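Side-chain contacts in phage related exonuclease (Haemophilus somnus 129PT, PDB 3K93), which probably degrades DNA from its ends by metal-dependent hydrolysis, as nucleases of the lambda exonuclease type do: residues K46-G51 with K213-L218; G57-Q62 with A169-F174; I109-C114 with Q142-L147. One frame throughout, in Å; residues are numbered along the deposited sequence. Where two conformers were deposited one is given.

Contact 1. Residues K46-G51 with K213-L218; sequences KFDLFG and KYYDQL
Asp-48, near the end of helix 35-50, reaches across to the phenol of Tyr-215 on helix 198-221, and this one pair carries the contact. Asp-48 CB, whose bond from the backbone already aims at the other helix, lies 3.4 Å from Tyr-215 OH. One bond further, CG is 3.3 Å from that same oxygen. At the tip, OD2 accepts a hydrogen bond from Tyr-215 OH, 2.5 Å long, a very short value that is better not read too finely at this resolution. OD2 also sits 3.3 Å from Tyr-215 CZ and 3.4 Å from Tyr-215 CE2, so the carboxylate oxygen lies at the ring's edge, near its plane. The two flat groups are nonetheless steeply turned, 71° apart, and the side chains cross at about a right angle.

Helix 198-221 is the long C-terminal helix, and the contact joins it to the last turn of helix 35-50, next to Gly-51, where the chain leaves helical geometry with positive phi. The protein is a trimer here, probably comparable to the ring of lambda exonuclease, and the same two helices face a second subunit: Leu-49 and Leu-218 both pack on Phe-124 of that subunit, while Lys-46 NZ forms a salt bridge with its Glu-127.

Tyr-215 owes its reach to CG being anti to the backbone N (chi1 174°), which carries the ring end nearer to helix 35-50 than its first bond would suggest. Tyr-6, Leu-8 and Val-41 pack around it, burying the ring, while Asp-48 stays partly exposed.

Contact 2. Residues G57-Q62 with A169-F174; sequences GNKYTQ and AYDSDF
The backbones of 57-62 and 169-174 keep well apart, their closest CA atoms, those of Lys-59 and Asp-171, being 10.9 Å from each other, so two side chains have to bridge the gap. They come from opposite directions and meet in a salt bridge. Asp-171 OD2 accepts from Lys-59 NZ at 2.7 Å through its syn lone pair, the one on the side of the other oxygen; a weak second bond runs from NZ to Asp-171 OD1 at 2.9 Å, which makes the grip two-pronged. Just behind the ammonium, Lys-59 CE lies 3.7 Å from Asp-171 OD2.

Lys-59 starts with CG wedged between the backbone N and the carbonyl carbon (chi1 66°), then runs extended to its tip. That start also puts CG over the centre of the Tyr-60 ring, 4.0 Å above its plane. Tyr-60 in turn makes an edge-to-face contact with Trp-116, a residue that touches both Lys-59 and Asp-171. On the acid side, OD2 has a second donor in Ser-168 N, so the carboxylate's orientation is set from its own loop as well as by the lysine.

Each partner stands beside a capped helix start. Asn-58 is the N-cap of helix 59-66: its OD1 accepts from Thr-61 N at 3.1 Å, a nearly straight bond with an N-H...O angle of 167°, while Thr-61 OG1 donates back to Asn-58 O. Ser-172 caps helix 173-181 through Lys-175 N. What results is a surface salt bridge between two helix N termini, each closed by a side-chain N-cap.

Contact 3. Residues I109-C114 with Q142-L147; sequences IIDTKC and QGYMWL. With NA (sodium ion), chain B.
Asp-111 and Tyr-144 meet at the metal site, in what looks like the PD-(D/E)XK nuclease motif: Asp-111, Thr-112 and Lys-113 on strand 108-114 read as its D-X-K, and Asp-100 probably supplies the preceding acid. Nucleases of this fold set a central mixed sheet among helices and use such acids to hold divalent metal; here a sodium ion is bound, perhaps in a place that serves a catalytic cation. It is ligated by Asp-111 OD1, by the backbone oxygen Thr-112 O at 2.4 Å, by Asp-100 and by three waters.

Helix 137-148 passes over the strand, the local axes 9.4 Å apart at closest approach and their N-to-C directions 142° apart, nearer antiparallel than parallel. Ile-109 and Asp-111, two residues apart, both point to it. Ile-109 provides the apolar half, CG2 resting 4.1 Å from Tyr-144 CB, with the side chains crossing at about a right angle; its CG1 also comes to 4.5 Å from the backbone N of Met-145, a selenomethionine in this crystal.

The carboxylate of Asp-111 reaches the ring at its edge, OD2 lying 3.4 Å from Tyr-144 CE2 and near the ring plane. Carboxylate and ring are almost coplanar, 13° apart. The acid's two oxygens divide the work: OD1 takes the metal, while OD2 faces the ring and accepts from a metal-bound water 2.8 Å away.

Gln-140 acts as second shell to both neighbours of the acid, its NE2 bonded to Tyr-144 OH and its OE1 to Lys-113 NZ. That same NZ closes a salt bridge to Asp-111 OD1 at 2.9 Å, through a weak hydrogen bond to the metal-binding oxygen.

From the N terminus, helix 35-50 opens the widest loop, which contact 1 closes 162 residues on from Gly-51, at Lys-213 in helix 198-221. The start of helix 59-66 follows soon after and begins the loop closed by contact 2 ahead of helix 173-181. Within that loop strand 108-114 starts the shortest one, closed by helix 137-148 in contact 3. The three are nested, one inside the next, and none cross. Contact 3 is buried between the central sheet and helix 137-148. Further out, contact 1 ties the end of helix 35-50 to the long C-terminal helix, and contact 2, its centre about 33 Å from that of contact 1, ties two helix starts to each other.

Contact 1. Residues K46-G51 with K213-L218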
loop_
_atom_site.group_PDB
_atom_site.type_symbol
_atom_site.label_atom_id
_atom_site.label_comp_id
_atom_site.label_asym_id
_atom_site.label_seq_id
_atom_site.Cartn_x
_atom_site.Cartn_y
_atom_site.Cartn_z
ATOM N N LYS A 46 -16.624 17.182 2.080
ATOM C CA LYS A 46 -17.624 16.287 1.479
ATOM C C LYS A 46 -18.545 15.651 2.542
ATOM O O LYS A 46 -19.701 15.332 2.264
ATOM C CB LYS A 46 -16.960 15.191 0.645
ATOM C CG LYS A 46 -16.272 15.671 -0.622
ATOM C CD LYS A 46 -15.738 14.487 -1.457
ATOM C CE LYS A 46 -14.664 14.934 -2.427
ATOM N NZ LYS A 46 -14.079 13.794 -3.175
ATOM N N PHE A 47 -18.036 15.426 3.737
ATOM C CA PHE A 47 -18.919 14.995 4.798
ATOM C C PHE A 47 -19.946 16.070 5.144
ATOM O O PHE A 47 -21.146 15.783 5.214
ATOM C CB PHE A 47 -18.170 14.589 6.071
ATOM C CG PHE A 47 -19.094 14.187 7.170
ATOM C CD1 PHE A 47 -19.760 12.969 7.107
ATOM C CD2 PHE A 47 -19.372 15.050 8.224
ATOM C CE1 PHE A 47 -20.665 12.583 8.117
ATOM C CE2 PHE A 47 -20.297 14.687 9.268
ATOM C CZ PHE A 47 -20.928 13.458 9.217
ATOM N N ASP A 48 -19.495 17.304 5.350
ATOM C CA ASP A 48 -20.417 18.376 5.774
ATOM C C ASP A 48 -21.374 18.773 4.641
ATOM O O ASP A 48 -22.499 19.163 4.902
ATOM C CB ASP A 48 -19.671 19.652 6.233
ATOM C CG ASP A 48 -18.816 19.439 7.463
ATOM O OD1 ASP A 48 -19.001 18.445 8.171
ATOM O OD2 ASP A 48 -17.926 20.284 7.703
ATOM N N LEU A 49 -20.911 18.719 3.388
ATOM C CA LEU A 49 -21.775 19.057 2.247
ATOM C C LEU A 49 -22.721 17.920 1.912
ATOM O O LEU A 49 -23.854 18.158 1.570
ATOM C CB LEU A 49 -20.949 19.342 0.990
ATOM C CG LEU A 49 -20.132 20.636 0.956
ATOM C CD1 LEU A 49 -18.954 20.503 -0.037
ATOM C CD2 LEU A 49 -21.063 21.777 0.638
ATOM N N PHE A 50 -22.235 16.676 1.946
ATOM C CA PHE A 50 -22.990 15.595 1.327
ATOM C C PHE A 50 -23.338 14.467 2.273
ATOM O O PHE A 50 -24.063 13.559 1.892
ATOM C CB PHE A 50 -22.211 15.042 0.142
ATOM C CG PHE A 50 -21.754 16.084 -0.847
ATOM C CD1 PHE A 50 -22.659 16.926 -1.464
ATOM C CD2 PHE A 50 -20.428 16.178 -1.207
ATOM C CE1 PHE A 50 -22.250 17.848 -2.379
ATOM C CE2 PHE A 50 -20.012 17.100 -2.158
ATOM C CZ PHE A 50 -20.907 17.936 -2.722
ATOM N N GLY A 51 -22.831 14.522 3.504
ATOM C CA GLY A 51 -23.093 13.476 4.482
ATOM C C GLY A 51 -22.299 12.203 4.211
ATOM O O GLY A 51 -22.596 11.157 4.763
ATOM N N LYS A 213 -9.482 28.076 5.872
ATOM C CA LYS A 213 -9.534 28.888 4.678
ATOM C C LYS A 213 -9.698 28.022 3.447
ATOM O O LYS A 213 -10.503 28.347 2.597
ATOM C CB LYS A 213 -8.322 29.803 4.536
ATOM C CG LYS A 213 -8.290 30.908 5.595
ATOM C CD LYS A 213 -7.097 31.890 5.399
ATOM C CE LYS A 213 -6.925 32.858 6.620
ATOM N NZ LYS A 213 -7.768 34.052 6.483
ATOM N N TYR A 214 -8.940 26.936 3.346
ATOM C CA TYR A 214 -9.085 26.015 2.224
ATOM C C TYR A 214 -10.495 25.407 2.187
ATOM O O TYR A 214 -11.168 25.420 1.165
ATOM C CB TYR A 214 -7.993 24.915 2.283
ATOM C CG TYR A 214 -8.044 23.958 1.129
ATOM C CD1 TYR A 214 -7.839 24.383 -0.171
ATOM C CD2 TYR A 214 -8.254 22.605 1.341
ATOM C CE1 TYR A 214 -7.915 23.487 -1.243
ATOM C CE2 TYR A 214 -8.302 21.706 0.285
ATOM C CZ TYR A 214 -8.154 22.154 -0.986
ATOM O OH TYR A 214 -8.207 21.239 -1.978
ATOM N N TYR A 215 -10.948 24.909 3.324
ATOM C CA TYR A 215 -12.319 24.401 3.464
ATOM C C TYR A 215 -13.363 25.402 2.943
ATOM O O TYR A 215 -14.248 25.021 2.176
ATOM C CB TYR A 215 -12.567 24.046 4.953
ATOM C CG TYR A 215 -13.983 23.632 5.369
ATOM C CD1 TYR A 215 -14.940 24.583 5.688
ATOM C CD2 TYR A 215 -14.346 22.282 5.454
ATOM C CE1 TYR A 215 -16.250 24.199 6.079
ATOM C CE2 TYR A 215 -15.637 21.889 5.857
ATOM C CZ TYR A 215 -16.573 22.861 6.186
ATOM O OH TYR A 215 -17.821 22.511 6.589
ATOM N N ASP A 216 -13.268 26.667 3.356
ATOM C CA ASP A 216 -14.233 27.681 2.924
ATOM C C ASP A 216 -14.276 27.837 1.388
ATOM O O ASP A 216 -15.345 28.052 0.780
ATOM C CB ASP A 216 -13.888 29.044 3.553
ATOM C CG ASP A 216 -14.163 29.091 5.085
ATOM O OD1 ASP A 216 -14.896 28.227 5.608
ATOM O OD2 ASP A 216 -13.646 30.011 5.751
ATOM N N GLN A 217 -13.100 27.757 0.781
ATOM C CA GLN A 217 -12.956 27.799 -0.653
ATOM C C GLN A 217 -13.649 26.577 -1.272
ATOM O O GLN A 217 -14.297 26.701 -2.285
ATOM C CB GLN A 217 -11.442 27.864 -0.991
ATOM C CG GLN A 217 -11.020 27.614 -2.432
ATOM C CD GLN A 217 -9.467 27.529 -2.571
ATOM O OE1 GLN A 217 -8.732 28.281 -1.894
ATOM N NE2 GLN A 217 -8.980 26.604 -3.430
ATOM N N LEU A 218 -13.526 25.406 -0.642
ATOM C CA LEU A 218 -14.172 24.213 -1.181
ATOM C C LEU A 218 -15.688 24.392 -1.112
ATOM O O LEU A 218 -16.375 24.124 -2.099
ATOM C CB LEU A 218 -13.740 22.935 -0.451
ATOM C CG LEU A 218 -12.273 22.537 -0.538
ATOM C CD1 LEU A 218 -12.050 21.244 0.238
ATOM C CD2 LEU A 218 -11.740 22.403 -2.013
#

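Contact 2. Residues G57-Q62 with A169-F174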
loop_
_atom_site.group_PDB
_atom_site.type_symbol
_atom_site.label_atom_id
_atom_site.label_comp_id
_atom_site.label_asym_id
_atom_site.label_seq_id
_atom_site.Cartn_x
_atom_site.Cartn_y
_atom_site.Cartn_z
ATOM N N GLY A 57 -15.610 3.133 10.403
ATOM C CA GLY A 57 -15.415 2.415 11.649
ATOM C C GLY A 57 -15.574 0.933 11.363
ATOM O O GLY A 57 -16.326 0.544 10.456
ATOM N N ASN A 58 -14.875 0.126 12.168
ATOM C CA ASN A 58 -14.619 -1.282 11.860
ATOM C C ASN A 58 -14.346 -2.067 13.171
ATOM O O ASN A 58 -14.441 -1.506 14.254
ATOM C CB ASN A 58 -13.394 -1.335 10.937
ATOM C CG ASN A 58 -12.204 -0.570 11.519
ATOM O OD1 ASN A 58 -11.986 -0.570 12.729
ATOM N ND2 ASN A 58 -11.447 0.096 10.661
ATOM N N LYS A 59 -13.967 -3.339 13.072
ATOM C CA LYS A 59 -13.731 -4.140 14.283
ATOM C C LYS A 59 -12.662 -3.517 15.216
ATOM O O LYS A 59 -12.779 -3.576 16.427
ATOM C CB LYS A 59 -13.414 -5.607 13.906
ATOM C CG LYS A 59 -12.104 -5.811 13.159
ATOM C CD LYS A 59 -12.096 -7.118 12.356
ATOM C CE LYS A 59 -10.726 -7.339 11.691
ATOM N NZ LYS A 59 -10.564 -8.727 11.224
ATOM N N TYR A 60 -11.643 -2.879 14.642
ATOM C CA TYR A 60 -10.567 -2.246 15.446
ATOM C C TYR A 60 -11.106 -1.154 16.356
ATOM O O TYR A 60 -10.851 -1.158 17.564
ATOM C CB TYR A 60 -9.411 -1.719 14.538
ATOM C CG TYR A 60 -8.954 -2.748 13.514
ATOM C CD1 TYR A 60 -8.494 -3.972 13.919
ATOM C CD2 TYR A 60 -9.050 -2.502 12.151
ATOM C CE1 TYR A 60 -8.099 -4.942 13.010
ATOM C CE2 TYR A 60 -8.666 -3.470 11.218
ATOM C CZ TYR A 60 -8.186 -4.688 11.666
ATOM O OH TYR A 60 -7.827 -5.663 10.785
ATOM N N THR A 61 -11.894 -0.248 15.780
ATOM C CA THR A 61 -12.512 0.848 16.531
ATOM C C THR A 61 -13.669 0.320 17.411
ATOM O O THR A 61 -13.881 0.825 18.507
ATOM C CB THR A 61 -13.043 1.985 15.589
ATOM O OG1 THR A 61 -14.088 1.464 14.785
ATOM C CG2 THR A 61 -11.929 2.543 14.661
ATOM N N GLN A 62 -14.414 -0.675 16.951
ATOM C CA GLN A 62 -15.458 -1.236 17.792
ATOM C C GLN A 62 -14.880 -1.902 19.046
ATOM O O GLN A 62 -15.504 -1.838 20.103
ATOM C CB GLN A 62 -16.349 -2.210 17.022
ATOM C CG GLN A 62 -17.710 -2.531 17.718
ATOM C CD GLN A 62 -18.385 -1.316 18.397
ATOM O OE1 GLN A 62 -18.808 -1.410 19.547
ATOM N NE2 GLN A 62 -18.493 -0.188 17.681
ATOM N N ALA A 169 -14.818 -14.667 10.700
ATOM C CA ALA A 169 -14.616 -16.045 10.247
ATOM C C ALA A 169 -13.140 -16.309 10.021
ATOM O O ALA A 169 -12.649 -17.381 10.334
ATOM C CB ALA A 169 -15.400 -16.281 8.943
ATOM N N TYR A 170 -12.425 -15.304 9.513
ATOM C CA TYR A 170 -11.022 -15.477 9.174
ATOM C C TYR A 170 -10.026 -15.131 10.281
ATOM O O TYR A 170 -8.865 -15.455 10.152
ATOM C CB TYR A 170 -10.733 -14.764 7.854
ATOM C CG TYR A 170 -11.496 -15.458 6.744
ATOM C CD1 TYR A 170 -10.963 -16.592 6.104
ATOM C CD2 TYR A 170 -12.803 -15.046 6.400
ATOM C CE1 TYR A 170 -11.695 -17.274 5.091
ATOM C CE2 TYR A 170 -13.535 -15.708 5.409
ATOM C CZ TYR A 170 -12.977 -16.818 4.749
ATOM O OH TYR A 170 -13.713 -17.466 3.767
ATOM N N ASP A 171 -10.505 -14.527 11.375
ATOM C CA ASP A 171 -9.677 -14.128 12.511
ATOM C C ASP A 171 -9.440 -15.359 13.436
ATOM O O ASP A 171 -10.198 -16.341 13.403
ATOM C CB ASP A 171 -10.367 -13.001 13.320
ATOM C CG ASP A 171 -10.338 -11.605 12.636
ATOM O OD1 ASP A 171 -9.361 -11.273 11.952
ATOM O OD2 ASP A 171 -11.300 -10.803 12.848
ATOM N N SER A 172 -8.394 -15.280 14.253
ATOM C CA SER A 172 -8.010 -16.378 15.145
ATOM C C SER A 172 -8.401 -16.114 16.617
ATOM O O SER A 172 -7.928 -15.159 17.239
ATOM C CB SER A 172 -6.499 -16.625 15.049
ATOM O OG SER A 172 -6.053 -17.607 15.982
ATOM N N ASP A 173 -9.274 -16.972 17.142
ATOM C CA ASP A 173 -9.540 -17.077 18.585
ATOM C C ASP A 173 -8.272 -17.319 19.353
ATOM O O ASP A 173 -8.070 -16.751 20.410
ATOM C CB ASP A 173 -10.466 -18.262 18.880
ATOM C CG ASP A 173 -11.897 -18.004 18.481
ATOM O OD1 ASP A 173 -12.241 -16.900 17.983
ATOM O OD2 ASP A 173 -12.698 -18.938 18.668
ATOM N N PHE A 174 -7.428 -18.194 18.836
ATOM C CA PHE A 174 -6.192 -18.539 19.539
ATOM C C PHE A 174 -5.305 -17.320 19.721
ATOM O O PHE A 174 -4.851 -17.030 20.828
ATOM C CB PHE A 174 -5.455 -19.645 18.786
ATOM C CG PHE A 174 -4.159 -20.009 19.380
ATOM C CD1 PHE A 174 -4.107 -20.693 20.577
ATOM C CD2 PHE A 174 -2.981 -19.700 18.740
ATOM C CE1 PHE A 174 -2.915 -21.053 21.134
ATOM C CE2 PHE A 174 -1.752 -20.059 19.327
ATOM C CZ PHE A 174 -1.731 -20.738 20.510
#

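Contact 3. Residues I109-C114 with Q142-L147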
loop_
_atom_site.group_PDB
_atom_site.type_symbol
_atom_site.label_atom_id
_atom_site.label_comp_id
_atom_site.label_asym_id
_atom_site.label_seq_id
_atom_site.Cartn_x
_atom_site.Cartn_y
_atom_site.Cartn_z
ATOM N N ILE A 109 -4.330 14.713 31.220
ATOM C CA ILE A 109 -5.243 13.952 30.373
ATOM C C ILE A 109 -4.709 12.527 30.237
ATOM O O ILE A 109 -3.522 12.321 30.033
ATOM C CB ILE A 109 -5.335 14.563 28.957
ATOM C CG1 ILE A 109 -5.916 15.969 29.009
ATOM C CG2 ILE A 109 -6.169 13.680 28.008
ATOM C CD1 ILE A 109 -7.428 15.987 29.335
ATOM N N ILE A 110 -5.596 11.546 30.328
ATOM C CA ILE A 110 -5.249 10.189 29.969
ATOM C C ILE A 110 -6.100 9.775 28.820
ATOM O O ILE A 110 -7.273 10.117 28.783
ATOM C CB ILE A 110 -5.435 9.208 31.122
ATOM C CG1 ILE A 110 -4.519 9.581 32.280
ATOM C CG2 ILE A 110 -5.072 7.783 30.664
ATOM C CD1 ILE A 110 -4.968 8.985 33.650
ATOM N N ASP A 111 -5.500 9.062 27.879
ATOM C CA ASP A 111 -6.188 8.488 26.750
ATOM C C ASP A 111 -5.852 6.979 26.636
ATOM O O ASP A 111 -4.679 6.584 26.673
ATOM C CB ASP A 111 -5.779 9.203 25.453
ATOM C CG ASP A 111 -6.810 9.013 24.342
ATOM O OD1 ASP A 111 -6.798 7.935 23.700
ATOM O OD2 ASP A 111 -7.681 9.905 24.131
ATOM N N THR A 112 -6.884 6.154 26.502
ATOM C CA THR A 112 -6.721 4.731 26.366
ATOM C C THR A 112 -6.788 4.334 24.875
ATOM O O THR A 112 -7.688 4.768 24.149
ATOM C CB THR A 112 -7.827 3.983 27.123
ATOM O OG1 THR A 112 -9.106 4.387 26.619
ATOM C CG2 THR A 112 -7.750 4.228 28.627
ATOM N N LYS A 113 -5.842 3.518 24.426
ATOM C CA LYS A 113 -5.832 2.984 23.080
ATOM C C LYS A 113 -5.844 1.453 23.201
ATOM O O LYS A 113 -4.865 0.858 23.650
ATOM C CB LYS A 113 -4.566 3.440 22.346
ATOM C CG LYS A 113 -4.328 4.979 22.408
ATOM C CD LYS A 113 -5.341 5.734 21.584
ATOM C CE LYS A 113 -4.975 7.210 21.536
ATOM N NZ LYS A 113 -6.036 8.020 20.920
ATOM N N CYS A 114 -6.961 0.840 22.790
ATOM C CA CYS A 114 -7.168 -0.606 22.922
ATOM C C CYS A 114 -6.641 -1.307 21.699
ATOM O O CYS A 114 -7.315 -1.375 20.702
ATOM C CB CYS A 114 -8.671 -0.913 23.083
ATOM S SG CYS A 114 -9.277 -0.404 24.697
ATOM N N GLN A 142 -1.994 17.082 22.427
ATOM C CA GLN A 142 -1.739 18.518 22.551
ATOM C C GLN A 142 -3.050 19.275 22.413
ATOM O O GLN A 142 -3.265 20.259 23.107
ATOM C CB GLN A 142 -0.746 19.035 21.530
ATOM C CG GLN A 142 0.616 18.437 21.644
ATOM C CD GLN A 142 1.412 18.920 22.839
ATOM O OE1 GLN A 142 1.027 19.871 23.541
ATOM N NE2 GLN A 142 2.547 18.283 23.058
ATOM N N GLY A 143 -3.919 18.779 21.541
ATOM C CA GLY A 143 -5.242 19.337 21.356
ATOM C C GLY A 143 -6.092 19.184 22.599
ATOM O O GLY A 143 -6.762 20.143 22.995
ATOM N N TYR A 144 -6.057 18.008 23.253
ATOM C CA TYR A 144 -6.803 17.879 24.511
ATOM C C TYR A 144 -6.216 18.738 25.630
ATOM O O TYR A 144 -6.957 19.280 26.463
ATOM C CB TYR A 144 -6.858 16.430 24.989
ATOM C CG TYR A 144 -7.607 15.439 24.099
ATOM C CD1 TYR A 144 -8.748 15.803 23.422
ATOM C CD2 TYR A 144 -7.201 14.109 24.015
ATOM C CE1 TYR A 144 -9.448 14.920 22.645
ATOM C CE2 TYR A 144 -7.904 13.193 23.216
ATOM C CZ TYR A 144 -9.038 13.616 22.540
ATOM O OH TYR A 144 -9.766 12.766 21.736
HETATM N N MSE A 145 -4.893 18.829 25.711
HETATM C CA MSE A 145 -4.274 19.621 26.766
HETATM C C MSE A 145 -4.645 21.102 26.595
HETATM O O MSE A 145 -4.802 21.839 27.571
HETATM C CB MSE A 145 -2.753 19.442 26.788
HETATM C CG MSE A 145 -2.316 18.133 27.380
HETATM SE SE MSE A 145 -0.406 17.970 27.583
HETATM C CE MSE A 145 0.129 17.318 25.811
ATOM N N TRP A 146 -4.787 21.524 25.347
ATOM C CA TRP A 146 -5.196 22.890 25.026
ATOM C C TRP A 146 -6.631 23.122 25.498
ATOM O O TRP A 146 -6.881 24.040 26.233
ATOM C CB TRP A 146 -5.101 23.118 23.529
ATOM C CG TRP A 146 -5.329 24.473 23.125
ATOM C CD1 TRP A 146 -5.320 25.605 23.920
ATOM C CD2 TRP A 146 -5.576 24.914 21.809
ATOM N NE1 TRP A 146 -5.554 26.706 23.161
ATOM C CE2 TRP A 146 -5.720 26.314 21.859
ATOM C CE3 TRP A 146 -5.698 24.260 20.579
ATOM C CZ2 TRP A 146 -5.960 27.066 20.733
ATOM C CZ3 TRP A 146 -5.927 24.997 19.472
ATOM C CH2 TRP A 146 -6.066 26.391 19.542
ATOM N N LEU A 147 -7.532 22.212 25.138
ATOM C CA LEU A 147 -8.932 22.341 25.478
ATOM C C LEU A 147 -9.210 22.201 26.951
ATOM O O LEU A 147 -10.179 22.773 27.431
ATOM C CB LEU A 147 -9.775 21.318 24.711
ATOM C CG LEU A 147 -9.977 21.548 23.227
ATOM C CD1 LEU A 147 -10.528 20.293 22.567
ATOM C CD2 LEU A 147 -10.937 22.733 22.979
HETATM NA NA NA B . -8.984 6.652 23.397
HETATM O O HOH W 1 -9.321 8.927 22.116
HETATM O O HOH W 2 -11.330 5.649 24.105
HETATM O O HOH W 3 -8.935 5.798 21.237
#